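PDB 4J35: phosphotriesterase, putative from Deinococcus radiodurans, which probably acts as a lactonase of the phosphotriesterase family with two divalent metal ions, here engineered for organophosphate hydrolysis. Local coordinates for residues A[149-154]-A[184-189]; A[242-247]-A[297-302]. The protein carries 7 engineered substitutions. One frame throughout, in Å; residues are numbered along the deposited sequence.

Interaction 1: residues A[149-154]-A[184-189]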
loop_
_atom_site.group_PDB
_atom_site.type_symbol
_atom_site.label_atom_id
_atom_site.label_comp_id
_atom_site.label_asym_id
_atom_site.label_seq_id
_atom_site.Cartn_x
_atom_site.Cartn_y
_atom_site.Cartn_z
ATOM N N ASP A 149 1.488 -8.996 -17.053
ATOM C CA ASP A 149 0.877 -9.923 -17.998
ATOM C C ASP A 149 0.331 -11.182 -17.336
ATOM O O ASP A 149 -0.389 -11.955 -17.974
ATOM C CB ASP A 149 1.869 -10.269 -19.111
ATOM C CG ASP A 149 2.250 -9.053 -19.937
ATOM O OD1 ASP A 149 1.463 -8.080 -19.948
ATOM O OD2 ASP A 149 3.331 -9.068 -20.569
ATOM N N ALA A 150 0.656 -11.389 -16.062
ATOM C CA ALA A 150 0.103 -12.523 -15.329
ATOM C C ALA A 150 0.529 -12.488 -13.877
ATOM O O ALA A 150 1.469 -11.791 -13.520
ATOM C CB ALA A 150 0.549 -13.849 -15.965
ATOM N N ILE A 151 -0.163 -13.248 -13.038
ATOM C CA ILE A 151 0.345 -13.546 -11.710
ATOM C C ILE A 151 1.254 -14.769 -11.884
ATOM O O ILE A 151 0.772 -15.898 -12.007
ATOM C CB ILE A 151 -0.785 -13.845 -10.701
ATOM C CG1 ILE A 151 -1.834 -12.728 -10.707
ATOM C CG2 ILE A 151 -0.208 -13.982 -9.308
ATOM C CD1 ILE A 151 -2.987 -12.985 -9.722
ATOM N N THR A 152 2.567 -14.544 -11.915
ATOM C CA THR A 152 3.503 -15.625 -12.284
ATOM C C THR A 152 3.533 -16.744 -11.243
ATOM O O THR A 152 3.153 -16.538 -10.099
ATOM C CB THR A 152 4.930 -15.089 -12.475
ATOM O OG1 THR A 152 5.499 -14.772 -11.201
ATOM C CG2 THR A 152 4.940 -13.872 -13.365
ATOM N N PRO A 153 3.991 -17.948 -11.633
ATOM C CA PRO A 153 4.024 -19.052 -10.667
ATOM C C PRO A 153 4.826 -18.721 -9.395
ATOM O O PRO A 153 4.439 -19.104 -8.290
ATOM C CB PRO A 153 4.675 -20.195 -11.456
ATOM C CG PRO A 153 5.316 -19.538 -12.646
ATOM C CD PRO A 153 4.473 -18.363 -12.960
ATOM N N TYR A 154 5.931 -18.028 -9.562
ATOM C CA TYR A 154 6.687 -17.493 -8.442
ATOM C C TYR A 154 5.882 -16.532 -7.536
ATOM O O TYR A 154 5.865 -16.668 -6.320
ATOM C CB TYR A 154 7.879 -16.744 -8.976
ATOM C CG TYR A 154 8.716 -16.182 -7.881
ATOM C CD1 TYR A 154 9.243 -17.008 -6.905
ATOM C CD2 TYR A 154 8.984 -14.840 -7.819
ATOM C CE1 TYR A 154 10.014 -16.501 -5.897
ATOM C CE2 TYR A 154 9.753 -14.317 -6.811
ATOM C CZ TYR A 154 10.284 -15.164 -5.868
ATOM O OH TYR A 154 11.041 -14.656 -4.853
ATOM N N PRO A 184 -8.664 -8.236 -11.410
ATOM C CA PRO A 184 -9.689 -9.286 -11.252
ATOM C C PRO A 184 -9.084 -10.670 -10.917
ATOM O O PRO A 184 -9.645 -11.478 -10.139
ATOM C CB PRO A 184 -10.369 -9.300 -12.621
ATOM C CG PRO A 184 -10.142 -7.917 -13.165
ATOM C CD PRO A 184 -8.719 -7.596 -12.732
ATOM N N GLN A 185 -7.937 -10.942 -11.508
ATOM C CA GLN A 185 -7.231 -12.203 -11.247
ATOM C C GLN A 185 -6.710 -12.301 -9.824
ATOM O O GLN A 185 -6.734 -13.358 -9.231
ATOM C CB GLN A 185 -6.074 -12.380 -12.204
ATOM C CG GLN A 185 -6.490 -12.658 -13.614
ATOM C CD GLN A 185 -6.668 -11.401 -14.393
ATOM O OE1 GLN A 185 -6.993 -10.357 -13.833
ATOM N NE2 GLN A 185 -6.431 -11.475 -15.694
ATOM N N GLN A 186 -6.207 -11.208 -9.263
ATOM C CA GLN A 186 -5.767 -11.260 -7.884
ATOM C C GLN A 186 -6.944 -11.564 -6.947
ATOM O O GLN A 186 -6.824 -12.332 -5.976
ATOM C CB GLN A 186 -5.151 -9.888 -7.502
ATOM C CG GLN A 186 -3.759 -9.632 -8.065
ATOM C CD GLN A 186 -3.148 -8.363 -7.470
ATOM O OE1 GLN A 186 -3.830 -7.631 -6.759
ATOM N NE2 GLN A 186 -1.879 -8.099 -7.768
ATOM N N ALA A 187 -8.064 -10.888 -7.198
ATOM C CA ALA A 187 -9.209 -10.925 -6.316
ATOM C C ALA A 187 -9.787 -12.320 -6.416
ATOM O O ALA A 187 -10.130 -12.941 -5.424
ATOM C CB ALA A 187 -10.260 -9.868 -6.723
ATOM N N GLU A 188 -9.812 -12.822 -7.633
ATOM C CA GLU A 188 -10.324 -14.184 -7.866
ATOM C C GLU A 188 -9.437 -15.267 -7.245
ATOM O O GLU A 188 -9.945 -16.245 -6.669
ATOM C CB GLU A 188 -10.408 -14.438 -9.345
ATOM C CG GLU A 188 -10.866 -15.865 -9.635
ATOM C CD GLU A 188 -10.937 -16.109 -11.102
ATOM O OE1 GLU A 188 -9.926 -15.824 -11.786
ATOM O OE2 GLU A 188 -12.005 -16.550 -11.570
ATOM N N LEU A 189 -8.121 -15.109 -7.370
ATOM C CA LEU A 189 -7.179 -16.055 -6.778
ATOM C C LEU A 189 -7.260 -16.052 -5.243
ATOM O O LEU A 189 -7.424 -17.092 -4.615
ATOM C CB LEU A 189 -5.752 -15.772 -7.260
ATOM C CG LEU A 189 -4.640 -16.598 -6.623
ATOM C CD1 LEU A 189 -4.929 -18.111 -6.784
ATOM C CD2 LEU A 189 -3.274 -16.257 -7.225
#
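The apolar contact between residues 149-154 and helix 184-189 is carried by one side chain, Ile151, whose terminal CD1 reaches between three residues of the helix. With CG1 anti to the carbonyl carbon (chi1 -52°) and the chain extended at chi2 (180°), CD1 is carried out onto the helix surface. There it lies against the backbone, 3.7 Å from Gln186 N, and alongside the aliphatic part of Gln186, with CG at 3.8 Å. Gln185 CB closes in at 4.0 Å from CD1, and one turn further on Leu189 CD2 meets the same methyl at 4.1 Å.

No hydrogen bond joins the two segments; the amide of Gln186 is satisfied elsewhere. Sent past Ile151 by an extended chain, it bonds through NE2 to Ser146 OG and His176 O and through OE1 to Thr175 OG1, which fixes its rotation next to a metal ligand.

Ile151 lies in the loop just ahead of Thr152, the N-cap of helix 153-169, whose Phe159 also touches Ile151, Gln186 and Leu189. The contact ties the start of that helix to helix 183-192, successive outer helices of the TIM barrel with strand 173-174 between them in sequence.

Interaction 2: residues A[242-247]-A[297-302]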
loop_
_atom_site.group_PDB
_atom_site.type_symbol
_atom_site.label_atom_id
_atom_site.label_comp_id
_atom_site.label_asym_id
_atom_site.label_seq_id
_atom_site.Cartn_x
_atom_site.Cartn_y
_atom_site.Cartn_z
ATOM N N GLU A 242 -8.684 11.764 -14.935
ATOM C CA GLU A 242 -9.193 10.482 -15.411
ATOM C C GLU A 242 -9.514 9.576 -14.226
ATOM O O GLU A 242 -10.553 8.895 -14.208
ATOM C CB GLU A 242 -8.194 9.802 -16.346
ATOM C CG GLU A 242 -7.873 10.617 -17.592
ATOM C CD GLU A 242 -6.645 10.113 -18.340
ATOM O OE1 GLU A 242 -5.719 9.588 -17.691
ATOM O OE2 GLU A 242 -6.601 10.250 -19.583
ATOM N N ARG A 243 -8.623 9.560 -13.238
ATOM C CA ARG A 243 -8.893 8.838 -12.004
ATOM C C ARG A 243 -10.258 9.219 -11.469
ATOM O O ARG A 243 -11.075 8.360 -11.196
ATOM C CB ARG A 243 -7.851 9.147 -10.932
ATOM C CG ARG A 243 -6.498 8.521 -11.188
ATOM C CD ARG A 243 -5.568 8.687 -9.990
ATOM N NE ARG A 243 -4.316 7.961 -10.204
ATOM C CZ ARG A 243 -3.273 8.413 -10.897
ATOM N NH1 ARG A 243 -3.278 9.631 -11.435
ATOM N NH2 ARG A 243 -2.208 7.641 -11.045
ATOM N N LEU A 244 -10.505 10.508 -11.304
ATOM C CA LEU A 244 -11.719 10.936 -10.600
ATOM C C LEU A 244 -12.969 10.699 -11.439
ATOM O O LEU A 244 -14.058 10.531 -10.906
ATOM C CB LEU A 244 -11.645 12.406 -10.179
ATOM C CG LEU A 244 -10.519 12.767 -9.215
ATOM C CD1 LEU A 244 -10.645 14.214 -8.804
ATOM C CD2 LEU A 244 -10.491 11.862 -7.995
ATOM N N SER A 245 -12.801 10.698 -12.751
ATOM C CA SER A 245 -13.894 10.378 -13.643
ATOM C C SER A 245 -14.366 8.932 -13.381
ATOM O O SER A 245 -15.569 8.687 -13.271
ATOM C CB SER A 245 -13.446 10.552 -15.096
ATOM O OG SER A 245 -14.516 10.299 -15.991
ATOM N N VAL A 246 -13.432 7.987 -13.251
ATOM C CA VAL A 246 -13.805 6.580 -13.000
ATOM C C VAL A 246 -14.380 6.482 -11.608
ATOM O O VAL A 246 -15.409 5.849 -11.382
ATOM C CB VAL A 246 -12.608 5.613 -13.114
ATOM C CG1 VAL A 246 -13.036 4.164 -12.813
ATOM C CG2 VAL A 246 -12.000 5.685 -14.486
ATOM N N LEU A 247 -13.742 7.157 -10.664
ATOM C CA LEU A 247 -14.210 7.113 -9.285
ATOM C C LEU A 247 -15.650 7.613 -9.122
ATOM O O LEU A 247 -16.440 7.027 -8.370
ATOM C CB LEU A 247 -13.304 7.953 -8.404
ATOM C CG LEU A 247 -13.411 7.714 -6.905
ATOM C CD1 LEU A 247 -12.777 6.354 -6.511
ATOM C CD2 LEU A 247 -12.700 8.863 -6.199
ATOM N N LEU A 297 -10.291 15.538 -2.086
ATOM C CA LEU A 297 -11.562 15.472 -1.380
ATOM C C LEU A 297 -12.481 16.674 -1.657
ATOM O O LEU A 297 -13.688 16.541 -1.822
ATOM C CB LEU A 297 -11.337 15.272 0.129
ATOM C CG LEU A 297 -10.510 14.043 0.526
ATOM C CD1 LEU A 297 -10.495 13.867 2.043
ATOM C CD2 LEU A 297 -10.995 12.736 -0.169
ATOM N N PRO A 298 -11.911 17.889 -1.706
ATOM C CA PRO A 298 -12.773 19.043 -1.941
ATOM C C PRO A 298 -13.282 18.984 -3.358
ATOM O O PRO A 298 -14.365 19.464 -3.679
ATOM C CB PRO A 298 -11.801 20.260 -1.777
ATOM C CG PRO A 298 -10.721 19.761 -0.907
ATOM C CD PRO A 298 -10.550 18.262 -1.281
ATOM N N ASP A 299 -12.483 18.398 -4.236
ATOM C CA ASP A 299 -12.915 18.344 -5.616
ATOM C C ASP A 299 -14.084 17.304 -5.731
ATOM O O ASP A 299 -15.026 17.532 -6.453
ATOM C CB ASP A 299 -11.772 17.984 -6.540
ATOM C CG ASP A 299 -12.161 18.097 -7.984
ATOM O OD1 ASP A 299 -12.434 19.225 -8.428
ATOM O OD2 ASP A 299 -12.217 17.063 -8.671
ATOM N N LEU A 300 -14.027 16.223 -4.972
ATOM C CA LEU A 300 -15.144 15.250 -4.999
ATOM C C LEU A 300 -16.428 15.892 -4.440
ATOM O O LEU A 300 -17.498 15.752 -5.024
ATOM C CB LEU A 300 -14.788 14.001 -4.205
ATOM C CG LEU A 300 -13.672 13.149 -4.808
ATOM C CD1 LEU A 300 -13.288 12.051 -3.837
ATOM C CD2 LEU A 300 -14.114 12.561 -6.153
ATOM N N ARG A 301 -16.312 16.601 -3.317
ATOM C CA ARG A 301 -17.444 17.332 -2.754
ATOM C C ARG A 301 -18.021 18.322 -3.772
ATOM O O ARG A 301 -19.250 18.390 -3.965
ATOM C CB ARG A 301 -17.038 18.044 -1.461
ATOM C CG ARG A 301 -16.739 17.070 -0.335
ATOM C CD ARG A 301 -18.043 16.402 0.149
ATOM N NE ARG A 301 -18.937 17.382 0.777
ATOM C CZ ARG A 301 -20.124 17.789 0.331
ATOM N NH1 ARG A 301 -20.657 17.322 -0.790
ATOM N NH2 ARG A 301 -20.778 18.708 1.030
ATOM N N ARG A 302 -17.143 19.099 -4.405
ATOM C CA ARG A 302 -17.577 19.971 -5.488
ATOM C C ARG A 302 -18.382 19.206 -6.541
ATOM O O ARG A 302 -19.324 19.744 -7.117
ATOM C CB ARG A 302 -16.424 20.619 -6.194
ATOM C CG ARG A 302 -16.868 21.707 -7.157
ATOM C CD ARG A 302 -15.690 22.299 -7.987
ATOM N NE ARG A 302 -14.917 21.241 -8.659
ATOM C CZ ARG A 302 -15.383 20.469 -9.649
ATOM N NH1 ARG A 302 -16.618 20.632 -10.111
ATOM N NH2 ARG A 302 -14.616 19.523 -10.186
#
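Leu244 and Leu247, one turn apart on helix 242-247, close on Leu300 of helix 297-302 to make the tightly packed side of this contact. Leu300 CD2 meets both leucines, 4.0 Å from Leu247 CD2 and 4.1 Å from Leu244 CD2, and Leu247 CD2 is as near to Leu300 CD1. The Leu247 and Leu300 side chains run at about a right angle to each other. CG of Leu300 is anti to its carbonyl carbon (chi1 -67°), which carries the branch toward helix 242-247 although the CB bond itself runs across the contact. The short helical segments are 11.7 Å apart at closest approach and cross at -48°. In the TIM barrel of this family, helix 240-251 follows strand 223-226 and packs back on it, Leu247 touching Phe226 as well as Leu259 and Leu261 of the next strand. The more open side is polar, though Asp299 OD2 still comes within 3.3 Å of Leu244 CD1. Asp299 OD1 takes a salt bridge from Arg302 NH2 at 2.8 Å, with a weak second bond from NE; OD2 also pairs with Arg303. An alanine in place of Asp299 would probably leave both arginines without this carboxylate and open a gap beside Leu244 CD1. Arg302 itself is exposed to solvent.

Overall arrangement
Interactions 1 and 2 lie in series along the chain and join different helices of one TIM barrel, with centres 29 Å apart and nearest atoms about 12 Å apart, so they do not touch. Their relation to the metal site differs. In interaction 1 the side chain of Gln186 lies about 6 Å from that of His176 and about 8 Å from that of His204, ligands of one cobalt ion, and about 9 Å from a bound cobalt; bonded to His176 O, Gln186 is a second-shell residue, and Ile151 packs against it. Interaction 2 lies away from the metal site. Its centre is about 20 Å from the chain's centre, against about 17 Å for interaction 1. One methyl set on a helix backbone in interaction 1 contrasts with leucines meeting between two helices in interaction 2.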